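PDB 3A32: probable threonyl-tRNA synthetase 1 from Aeropyrum pernix, which attaches threonine to tRNA(Thr), activating the amino acid with ATP before transfer, and is a zinc-binding class II synthetase that lacks a cis-editing domain. Local coordinates for the interface of chains A and B. Coordinates in Å, arbitrary orientation; residue numbers count along the deposited sequence, not the author numbering. Chains: chain A/B, Probable threonyl-tRNA synthetase 1.

All three contacts belong to the two-fold interface of the homodimer, and helix 112-126 takes part in each. Contact 1 uses the helix of chain B, while contacts 2 and 3 use the helix of chain A. The C-alpha centres of contacts 2 and 3 lie about 17 Å apart, those of contacts 1 and 2 about 36 Å and those of contacts 1 and 3 about 41 Å. Residues 43 and 117 recur, chains exchanged, in contacts 1 and 2, and residues 17, 45, 121, 122 and 125 likewise in contacts 1 and 3. Each helix is thus held along several turns, tying the catalytic cores together at separated points.

Contact 1: the interface of chains A and B. Residues chain A 17, 20, 33, 43-45; chain B 117-118, 121-122, 125.
B:Glu122 and A:Asp17 meet tip to tip, their carboxylate planes 88° apart. The approach of OE2 of B:Glu122 to OD2 of A:Asp17, 2.4 Å between two acceptors, is a doubtful clash and carries no weight. The hydroxyl OG of A:Ser45 also lies 3.0 Å from that OE2, yet it donates to OD1 of A:Asp17 at 2.6 Å, from above the carboxylate plane. A long salt bridge, 3.6 Å from the ammonium NZ of B:Lys125 to OD1 of A:Asp17, would partly offset the negative charge.

Next to this acidic cluster, the amide nitrogen ND2 of B:Asn121 bonds two waters. One joins it to OD1 of A:Asp17 and to NZ of B:Lys125; the other to OG of A:Ser45 and the backbone O of B:Leu118. CG of B:Asn121 stands anti to its backbone N (chi1 176°), which carries the amide out to A:Val20 and the waters. The A:Phe33 ring, 88° from the amide plane, brings its tip CZ to 3.6 Å from CA of B:Asn121. Methyl CD2 of B:Leu118 nestles against A:Leu43, A:Ser45 and A:Val20, with CG2 of A:Val20 at 3.7 Å. CG1 of A:Val20 lies over the rim of one face of the A:Phe33 ring and would limit its movement. The patch seats helix 112-126 of one subunit against loops of the other, joining a greasy strip to a hydrated polar end within the homodimer.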
# COMPACT_ATOMS: atom_id res chain seq x y z
N ASP A 17 -19.07 7.15 1.71
CA ASP A 17 -18.61 6.29 0.60
C ASP A 17 -17.26 5.59 0.93
O ASP A 17 -16.44 5.34 0.06
CB ASP A 17 -18.58 7.08 -0.72
CG ASP A 17 -18.42 6.17 -1.98
OD1 ASP A 17 -19.01 5.06 -2.05
OD2 ASP A 17 -17.71 6.59 -2.93
N VAL A 20 -19.21 0.08 0.16
CA VAL A 20 -20.48 -0.29 -0.43
C VAL A 20 -21.33 -1.03 0.61
O VAL A 20 -20.85 -1.93 1.28
CB VAL A 20 -20.26 -1.19 -1.71
CG1 VAL A 20 -21.65 -1.59 -2.32
CG2 VAL A 20 -19.39 -0.47 -2.75
N PHE A 33 -25.75 -5.99 -3.34
CA PHE A 33 -24.33 -6.13 -3.61
C PHE A 33 -23.81 -7.42 -3.00
O PHE A 33 -23.01 -8.10 -3.64
CB PHE A 33 -23.51 -4.88 -3.24
CG PHE A 33 -23.62 -3.76 -4.25
CD1 PHE A 33 -22.72 -3.67 -5.32
CD2 PHE A 33 -24.66 -2.82 -4.16
CE1 PHE A 33 -22.85 -2.67 -6.28
CE2 PHE A 33 -24.80 -1.84 -5.11
CZ PHE A 33 -23.90 -1.74 -6.15
N LEU A 43 -16.49 -4.25 0.95
CA LEU A 43 -16.04 -3.73 -0.34
C LEU A 43 -15.83 -2.24 -0.17
O LEU A 43 -16.77 -1.48 -0.02
CB LEU A 43 -17.05 -4.09 -1.46
CG LEU A 43 -16.92 -3.51 -2.87
CD1 LEU A 43 -15.54 -3.78 -3.51
CD2 LEU A 43 -18.12 -4.06 -3.77
N PHE A 44 -14.57 -1.85 -0.11
CA PHE A 44 -14.22 -0.44 -0.02
C PHE A 44 -14.47 0.27 -1.32
O PHE A 44 -14.18 -0.25 -2.40
CB PHE A 44 -12.79 -0.26 0.52
CG PHE A 44 -12.71 -0.49 1.98
CD1 PHE A 44 -12.90 0.55 2.86
CD2 PHE A 44 -12.57 -1.79 2.48
CE1 PHE A 44 -12.86 0.32 4.24
CE2 PHE A 44 -12.54 -2.03 3.82
CZ PHE A 44 -12.69 -0.98 4.72
N SER A 45 -15.05 1.46 -1.21
CA SER A 45 -15.53 2.17 -2.38
C SER A 45 -14.56 3.34 -2.74
O SER A 45 -13.36 3.32 -2.39
CB SER A 45 -16.99 2.58 -2.13
OG SER A 45 -17.46 3.36 -3.19
N LEU B 117 -18.61 -3.25 -10.09
CA LEU B 117 -19.54 -3.06 -8.99
C LEU B 117 -19.40 -1.66 -8.36
O LEU B 117 -20.41 -1.03 -7.97
CB LEU B 117 -19.39 -4.18 -7.93
CG LEU B 117 -19.86 -5.63 -8.23
CD1 LEU B 117 -19.61 -6.52 -7.00
CD2 LEU B 117 -21.37 -5.74 -8.64
N LEU B 118 -18.17 -1.17 -8.24
CA LEU B 118 -17.92 0.17 -7.67
C LEU B 118 -18.46 1.26 -8.58
O LEU B 118 -18.99 2.22 -8.10
CB LEU B 118 -16.40 0.43 -7.45
CG LEU B 118 -15.70 -0.40 -6.33
CD1 LEU B 118 -14.25 -0.02 -6.10
CD2 LEU B 118 -16.49 -0.32 -5.04
N ASN B 121 -22.24 0.97 -8.00
CA ASN B 121 -22.69 1.58 -6.73
C ASN B 121 -22.77 3.12 -6.82
O ASN B 121 -23.70 3.70 -6.29
CB ASN B 121 -21.80 1.14 -5.55
CG ASN B 121 -22.19 1.83 -4.26
OD1 ASN B 121 -23.30 1.63 -3.74
ND2 ASN B 121 -21.28 2.64 -3.72
N GLU B 122 -21.81 3.75 -7.50
CA GLU B 122 -21.75 5.20 -7.63
C GLU B 122 -22.86 5.71 -8.53
O GLU B 122 -23.39 6.80 -8.31
CB GLU B 122 -20.37 5.70 -8.12
CG GLU B 122 -19.22 5.23 -7.24
CD GLU B 122 -19.12 5.91 -5.84
OE1 GLU B 122 -19.92 6.79 -5.50
OE2 GLU B 122 -18.24 5.54 -5.06
N LYS B 125 -26.11 5.69 -6.37
CA LYS B 125 -26.08 6.81 -5.42
C LYS B 125 -26.18 8.20 -6.08
O LYS B 125 -26.94 9.05 -5.59
CB LYS B 125 -24.80 6.67 -4.61
CG LYS B 125 -24.84 5.42 -3.69
CD LYS B 125 -23.56 5.25 -2.88
CE LYS B 125 -23.43 6.40 -1.89
NZ LYS B 125 -22.23 6.28 -1.03
O HOH W 1 -21.08 3.63 -0.99
O HOH W 2 -18.81 2.23 -5.13

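Contact 2: the interface of chains A and B. Residues chain A 78, 80-81, 84, 117; chain B 26, 36-37, 43.
B:Phe36 has its CG anti to the carbonyl carbon (chi1 -69°) and its ring turned by chi2 -92°, which sets the phenyl group among A:Leu81, A:Val84 and A:Leu117. This is part of the class II synthetase dimer interface: strand 76-78 of chain A directly follows motif 1, the family's dimerisation element, and leads into helix 80-84. A:Val84 crosses B:Phe36 at about a right angle and touches the rim of the ring, CG2 to CE1, at 3.5 Å. From helix 112-126, A:Leu117 reaches one face of the ring with CD2, off-centre and 4.2 Å above the plane. Its other methyl, CD1, lies 4.0 Å from CB of B:Phe36 and just as near CG2 of B:Thr37, bridging the two neighbours.

CG of A:Leu81, anti to its own backbone N (chi1 -180°), sends CD1 to within 4.2 Å of CB of B:Phe36. CB of A:Leu81 lies 3.2 Å from the backbone O of B:Phe36. At the margin the backbone N of A:Ser78 makes a weak hydrogen bond of 3.3 Å to the backbone O of B:Thr37. The hydroxyl OG of A:Ser78 accepts from the backbone N of A:Glu80 at 3.0 Å, in the manner of an N-cap on helix 80-84, and so holds the start of the helix that carries A:Leu81 and A:Val84.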
# COMPACT_ATOMS: atom_id res chain seq x y z
N SER A 78 1.27 -22.91 1.29
CA SER A 78 1.07 -24.33 1.55
C SER A 78 0.67 -24.44 2.98
O SER A 78 1.20 -23.70 3.83
CB SER A 78 2.40 -25.10 1.35
OG SER A 78 2.36 -26.43 1.86
N GLU A 80 1.71 -26.65 4.83
CA GLU A 80 2.93 -27.00 5.58
C GLU A 80 3.36 -25.83 6.47
O GLU A 80 3.87 -25.99 7.58
CB GLU A 80 4.09 -27.37 4.67
CG GLU A 80 3.84 -28.59 3.81
CD GLU A 80 3.49 -29.83 4.63
OE1 GLU A 80 4.25 -30.08 5.58
OE2 GLU A 80 2.45 -30.51 4.32
N LEU A 81 3.13 -24.62 5.99
CA LEU A 81 3.56 -23.47 6.74
C LEU A 81 2.83 -23.42 8.09
O LEU A 81 3.44 -23.11 9.12
CB LEU A 81 3.37 -22.18 5.93
CG LEU A 81 3.80 -20.89 6.62
CD1 LEU A 81 5.28 -20.92 7.00
CD2 LEU A 81 3.48 -19.72 5.70
N VAL A 84 3.64 -26.47 10.62
CA VAL A 84 4.83 -26.20 11.47
C VAL A 84 4.50 -25.27 12.62
O VAL A 84 4.97 -25.46 13.73
CB VAL A 84 6.05 -25.65 10.66
CG1 VAL A 84 7.18 -25.26 11.62
CG2 VAL A 84 6.55 -26.72 9.60
N LEU A 117 9.77 -16.91 8.79
CA LEU A 117 10.59 -17.35 7.68
C LEU A 117 11.55 -16.24 7.21
O LEU A 117 12.71 -16.51 6.84
CB LEU A 117 9.71 -17.87 6.51
CG LEU A 117 8.96 -19.23 6.62
CD1 LEU A 117 8.19 -19.51 5.33
CD2 LEU A 117 9.88 -20.46 6.95
N VAL B 26 16.09 -23.61 4.79
CA VAL B 26 15.73 -23.01 6.09
C VAL B 26 16.71 -23.47 7.18
O VAL B 26 16.89 -24.66 7.36
CB VAL B 26 14.27 -23.33 6.49
CG1 VAL B 26 13.91 -22.68 7.82
CG2 VAL B 26 13.31 -22.83 5.39
N PHE B 36 7.57 -24.83 2.48
CA PHE B 36 6.70 -24.22 3.47
C PHE B 36 5.75 -23.32 2.74
O PHE B 36 4.57 -23.20 3.11
CB PHE B 36 7.45 -23.33 4.41
CG PHE B 36 8.37 -24.03 5.34
CD1 PHE B 36 7.94 -24.41 6.60
CD2 PHE B 36 9.71 -24.22 5.00
CE1 PHE B 36 8.83 -25.00 7.51
CE2 PHE B 36 10.58 -24.84 5.88
CZ PHE B 36 10.15 -25.23 7.14
N THR B 37 6.25 -22.62 1.74
CA THR B 37 5.46 -21.63 1.02
C THR B 37 4.63 -22.20 -0.16
O THR B 37 3.62 -21.59 -0.55
CB THR B 37 6.35 -20.54 0.39
OG1 THR B 37 6.93 -21.04 -0.85
CG2 THR B 37 7.46 -20.06 1.39
N LEU B 43 8.12 -14.84 -2.18
CA LEU B 43 8.13 -14.30 -0.83
C LEU B 43 9.08 -13.13 -0.82
O LEU B 43 10.29 -13.30 -0.93
CB LEU B 43 8.50 -15.40 0.21
CG LEU B 43 8.77 -15.07 1.67
CD1 LEU B 43 7.61 -14.31 2.34
CD2 LEU B 43 9.14 -16.42 2.45

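Contact 3: the interface of chains A and B. Residues chain A 69, 121-122, 125-126, 130, 134; chain B 17, 45-46, 469-470.
A:Tyr69 and B:Leu46 form the apolar centre, methyl CD2 of the leucine sitting over one face of the phenol ring, 3.7 Å from its centroid. B:Phe469 meets A:Tyr69 tip to tip, its CE2 3.3 Å from the phenolic OH. An alanine in place of A:Tyr69 would probably leave a gap beside B:Leu46 and take away the support at the CE2 edge of B:Phe469. With CG between the backbone N and the carbonyl carbon (chi1 63°), that ring turns toward chain A between A:Tyr69 and A:His126, CD1 of A:Leu130 over one face. Its edge points at A:His126, the planes 66° apart and CD1 of the phenylalanine 3.6 Å from CD2 of the imidazole.

On one face of the imidazole lies CA of B:Met470, on the other CB of A:Lys125. Nearer the rim, OE1 of A:Glu122 comes in plane to the imidazole edge and also approaches CE1 of B:Phe469 at 3.5 Å, while OE2 reaches CB of B:Leu46 at 3.4 Å. Beyond it A:Asn121 and A:Lys125 share a water with B:Asp17. Strand 69-70, in motif 1, and the end of helix 112-126 of chain A thus meet 3-10 helix 468-470, near the C-terminus of chain B, and the loops holding B:Asp17 and B:Leu46.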
# COMPACT_ATOMS: atom_id res chain seq x y z
N TYR A 69 11.45 -3.25 10.18
CA TYR A 69 11.54 -3.51 8.78
C TYR A 69 10.13 -3.68 8.25
O TYR A 69 9.37 -4.46 8.81
CB TYR A 69 12.27 -4.78 8.58
CG TYR A 69 13.64 -4.81 9.16
CD1 TYR A 69 14.64 -3.94 8.71
CD2 TYR A 69 13.99 -5.79 10.13
CE1 TYR A 69 15.93 -4.00 9.25
CE2 TYR A 69 15.26 -5.86 10.65
CZ TYR A 69 16.22 -4.97 10.20
OH TYR A 69 17.48 -5.06 10.70
N ASN A 121 15.42 -16.52 7.00
CA ASN A 121 16.23 -16.30 5.78
C ASN A 121 17.42 -15.34 6.03
O ASN A 121 18.49 -15.57 5.52
CB ASN A 121 15.36 -15.82 4.60
CG ASN A 121 16.19 -15.50 3.37
OD1 ASN A 121 16.83 -16.39 2.79
ND2 ASN A 121 16.19 -14.23 2.97
N GLU A 122 17.19 -14.28 6.82
CA GLU A 122 18.21 -13.28 7.10
C GLU A 122 19.29 -13.84 8.01
O GLU A 122 20.46 -13.48 7.88
CB GLU A 122 17.62 -11.99 7.71
CG GLU A 122 16.53 -11.36 6.84
CD GLU A 122 17.03 -10.68 5.53
OE1 GLU A 122 18.23 -10.64 5.25
OE2 GLU A 122 16.19 -10.20 4.76
N LYS A 125 21.59 -16.01 5.70
CA LYS A 125 22.42 -15.14 4.89
C LYS A 125 23.48 -14.34 5.68
O LYS A 125 24.64 -14.28 5.26
CB LYS A 125 21.50 -14.20 4.12
CG LYS A 125 20.65 -14.97 3.07
CD LYS A 125 19.70 -14.06 2.32
CE LYS A 125 20.49 -13.09 1.46
NZ LYS A 125 19.64 -12.19 0.65
N HIS A 126 23.09 -13.75 6.84
CA HIS A 126 23.94 -12.80 7.58
C HIS A 126 24.30 -13.20 8.99
O HIS A 126 25.17 -12.60 9.59
CB HIS A 126 23.33 -11.38 7.51
CG HIS A 126 22.98 -10.97 6.11
ND1 HIS A 126 23.93 -10.81 5.12
CD2 HIS A 126 21.78 -10.80 5.50
CE1 HIS A 126 23.34 -10.53 3.98
NE2 HIS A 126 22.04 -10.50 4.19
N LEU A 130 22.87 -9.67 11.80
CA LEU A 130 21.46 -9.23 11.94
C LEU A 130 21.30 -8.73 13.38
O LEU A 130 21.56 -9.49 14.32
CB LEU A 130 20.47 -10.37 11.70
CG LEU A 130 18.98 -10.00 11.55
CD1 LEU A 130 18.69 -9.17 10.28
CD2 LEU A 130 18.13 -11.24 11.55
N PHE A 134 14.93 -7.87 16.59
CA PHE A 134 14.54 -7.90 15.19
C PHE A 134 13.06 -7.60 15.17
O PHE A 134 12.26 -8.32 15.80
CB PHE A 134 14.85 -9.27 14.62
CG PHE A 134 14.29 -9.52 13.26
CD1 PHE A 134 15.03 -9.24 12.13
CD2 PHE A 134 13.04 -10.13 13.12
CE1 PHE A 134 14.50 -9.49 10.85
CE2 PHE A 134 12.51 -10.39 11.86
CZ PHE A 134 13.24 -10.09 10.73
N ASP B 17 18.26 -8.99 -1.83
CA ASP B 17 17.27 -9.35 -0.80
C ASP B 17 15.85 -8.80 -1.14
O ASP B 17 15.07 -8.46 -0.26
CB ASP B 17 17.77 -8.94 0.60
CG ASP B 17 16.93 -9.58 1.76
OD1 ASP B 17 16.51 -10.76 1.69
OD2 ASP B 17 16.71 -8.88 2.78
N SER B 45 11.23 -10.19 0.64
CA SER B 45 12.01 -10.19 1.86
C SER B 45 12.19 -8.73 2.40
O SER B 45 11.38 -7.82 2.10
CB SER B 45 13.32 -10.95 1.59
OG SER B 45 14.16 -10.89 2.70
N LEU B 46 13.25 -8.48 3.18
CA LEU B 46 13.42 -7.18 3.83
C LEU B 46 13.76 -6.08 2.82
O LEU B 46 13.21 -4.99 2.90
CB LEU B 46 14.52 -7.26 4.93
CG LEU B 46 14.02 -7.59 6.36
CD1 LEU B 46 13.04 -8.75 6.41
CD2 LEU B 46 15.19 -7.82 7.36
N PHE B 469 23.51 -4.71 8.08
CA PHE B 469 23.79 -6.16 8.23
C PHE B 469 24.06 -6.87 6.91
O PHE B 469 24.68 -7.95 6.91
CB PHE B 469 22.65 -6.87 8.99
CG PHE B 469 21.32 -6.84 8.31
CD1 PHE B 469 20.96 -7.84 7.36
CD2 PHE B 469 20.39 -5.84 8.62
CE1 PHE B 469 19.69 -7.83 6.75
CE2 PHE B 469 19.10 -5.82 7.98
CZ PHE B 469 18.76 -6.79 7.06
N MET B 470 23.60 -6.25 5.81
CA MET B 470 23.72 -6.79 4.45
C MET B 470 25.09 -6.56 3.85
O MET B 470 25.43 -7.17 2.83
CB MET B 470 22.70 -6.12 3.51
CG MET B 470 21.23 -6.39 3.84
SD MET B 470 20.13 -5.74 2.52
CE MET B 470 18.54 -6.26 3.23
O HOH W 3 16.91 -13.12 0.38
O HOH W 4 14.15 -12.85 4.45